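Local coordinates for GTP cyclohydrolase 1 type 2 homolog (Escherichia coli, Escherichia coli O157:H7, PDB 1NMO) that binds a dinuclear metal centre, assembles into a toroidal hexamer and may take part in degrading radiation-damaged nucleotides, at the interface of chains A and B. Sequence-based numbering; all coordinates share one arbitrary frame. Chains: chain A/B, Hypothetical protein ybgI.

The interface of chains A and B. Residues chain A 138, 140, 144, 156; chain B 135, 137, 141, 145, 148.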
loop_
_atom_site.group_PDB
_atom_site.type_symbol
_atom_site.label_atom_id
_atom_site.label_comp_id
_atom_site.label_asym_id
_atom_site.label_seq_id
_atom_site.Cartn_x
_atom_site.Cartn_y
_atom_site.Cartn_z
ATOM N N PRO A 138 6.375 12.564 18.280
ATOM C CA PRO A 138 5.043 11.945 18.461
ATOM C C PRO A 138 5.058 10.554 17.831
ATOM O O PRO A 138 5.909 10.224 16.987
ATOM C CB PRO A 138 4.104 12.888 17.700
ATOM C CG PRO A 138 4.847 14.301 17.855
ATOM C CD PRO A 138 6.291 13.834 17.528
ATOM N N LEU A 140 3.449 9.193 15.455
ATOM C CA LEU A 140 3.342 9.163 14.018
ATOM C C LEU A 140 4.730 9.348 13.391
ATOM O O LEU A 140 5.142 8.652 12.441
ATOM C CB LEU A 140 2.355 10.234 13.555
ATOM C CG LEU A 140 2.245 10.291 12.007
ATOM C CD1 LEU A 140 1.563 9.065 11.459
ATOM C CD2 LEU A 140 1.460 11.541 11.600
ATOM N N SER A 144 7.604 6.875 11.018
ATOM C CA SER A 144 8.289 7.241 9.775
ATOM C C SER A 144 9.783 7.091 9.953
ATOM O O SER A 144 10.510 6.744 9.007
ATOM C CB SER A 144 7.997 8.720 9.430
ATOM O OG SER A 144 6.580 8.931 9.333
ATOM N N TRP A 156 2.199 0.053 13.138
ATOM C CA TRP A 156 2.214 0.916 14.310
ATOM C C TRP A 156 0.870 0.874 14.957
ATOM O O TRP A 156 -0.091 0.966 14.248
ATOM C CB TRP A 156 2.468 2.365 13.918
ATOM C CG TRP A 156 2.069 3.392 14.972
ATOM C CD1 TRP A 156 2.494 3.426 16.238
ATOM C CD2 TRP A 156 1.296 4.597 14.777
ATOM N NE1 TRP A 156 2.060 4.579 16.882
ATOM C CE2 TRP A 156 1.312 5.308 16.001
ATOM C CE3 TRP A 156 0.608 5.142 13.684
ATOM C CZ2 TRP A 156 0.655 6.523 16.188
ATOM C CZ3 TRP A 156 -0.057 6.370 13.870
ATOM C CH2 TRP A 156 -0.019 7.040 15.123
HETATM N N MSE B 135 3.674 17.492 11.028
HETATM C CA MSE B 135 4.225 16.204 10.533
HETATM C C MSE B 135 3.646 15.848 9.161
HETATM O O MSE B 135 2.722 15.073 9.091
HETATM C CB MSE B 135 3.917 15.041 11.528
HETATM C CG MSE B 135 4.733 15.068 12.869
HETATM SE SE MSE B 135 3.970 13.870 14.321
HETATM C CE MSE B 135 2.359 14.884 14.642
ATOM N N VAL B 137 2.860 13.884 6.042
ATOM C CA VAL B 137 2.950 12.465 5.710
ATOM C C VAL B 137 2.094 12.212 4.486
ATOM O O VAL B 137 1.376 13.102 4.078
ATOM C CB VAL B 137 2.461 11.598 6.875
ATOM C CG1 VAL B 137 3.384 11.768 8.008
ATOM C CG2 VAL B 137 1.061 12.034 7.346
ATOM N N GLU B 141 -0.953 7.468 5.569
ATOM C CA GLU B 141 -0.470 7.603 6.942
ATOM C C GLU B 141 -1.268 8.618 7.698
ATOM O O GLU B 141 -1.425 8.508 8.886
ATOM C CB GLU B 141 0.988 8.052 6.950
ATOM C CG GLU B 141 2.026 6.998 6.794
ATOM C CD GLU B 141 2.036 6.319 5.381
ATOM O OE1 GLU B 141 1.953 6.971 4.283
ATOM O OE2 GLU B 141 2.131 5.083 5.380
ATOM N N TRP B 145 -3.133 8.194 11.280
ATOM C CA TRP B 145 -2.927 9.141 12.384
ATOM C C TRP B 145 -4.328 9.534 12.874
ATOM O O TRP B 145 -4.623 9.556 14.096
ATOM C CB TRP B 145 -2.196 10.368 11.808
ATOM C CG TRP B 145 -2.040 11.559 12.681
ATOM C CD1 TRP B 145 -2.252 12.857 12.317
ATOM C CD2 TRP B 145 -1.575 11.608 14.036
ATOM N NE1 TRP B 145 -1.945 13.710 13.357
ATOM C CE2 TRP B 145 -1.526 12.961 14.416
ATOM C CE3 TRP B 145 -1.183 10.650 14.950
ATOM C CZ2 TRP B 145 -1.112 13.361 15.687
ATOM C CZ3 TRP B 145 -0.761 11.053 16.215
ATOM C CH2 TRP B 145 -0.722 12.371 16.573
ATOM N N ALA B 148 -6.028 6.642 14.782
ATOM C CA ALA B 148 -5.512 6.454 16.158
ATOM C C ALA B 148 -5.940 7.591 17.001
ATOM O O ALA B 148 -6.275 7.395 18.156
ATOM C CB ALA B 148 -3.909 6.403 16.230
#
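On both chains the contact is built around helix 139-150 and the strand that leads into it, with helical backbone angles at A:Leu140 and B:Trp145 and extended ones at A:Pro138 and B:Val137. The protein belongs to the GTP cyclohydrolase I type 2/NIF3 family and forms a ring-shaped homohexamer; this apolar patch joins two of its subunits. Different residues of the helix are used on the two chains here, and the interface as a whole is not an exact two-fold.

A:Leu140 is the central knob. Its CG lies anti to the backbone N (chi1 178°), toward chain B, and with chi2 at 69° both methyls reach B:Trp145. A:Leu140 CD2 sits over one face of the B:Trp145 indole, 3.9 Å from the centroid of the five-membered ring, in a CH-pi contact. A:Leu140 CD2 is displaced toward the rim and lies 3.7 Å from B:Trp145 CG. The two side chains cross at about a right angle. A:Leu140 CD2 also meets the methyl CG1 of B:Val137 at 4.1 Å. The other methyl, CD1, rests against the backbone carbonyl O of B:Glu141 and the CB of B:Trp145. The CB of A:Leu140 packs on B:Trp145 CE3 at 3.8 Å.

With CG of B:Trp145 anti to the backbone N (chi1 171°), the indole turns one face to A:Leu140 CD2 and its CE3 edge to A:Trp156. B:Trp145 CE3 meets the tip of the other indole, A:Trp156 CH2, at 3.8 Å. The two side chains cross obliquely, but the rings lie nearly in a common plane and meet rim to rim, neither face over the other. A:Trp156 CH2 also reaches the methyl CB of B:Ala148 at 4.1 Å. Within chain A, the CA of A:Leu140 lies above one face of the A:Trp156 ring, near its rim, so this indole flanks the start of the helix.

At the other end, the selenium, SE, of selenomethionine B:Met135 lies 3.5 Å from A:Pro138 CB, against the proline ring. B:Met135 is poorly ordered, so its placement is less certain. No hydrogen bond or salt bridge crosses this patch.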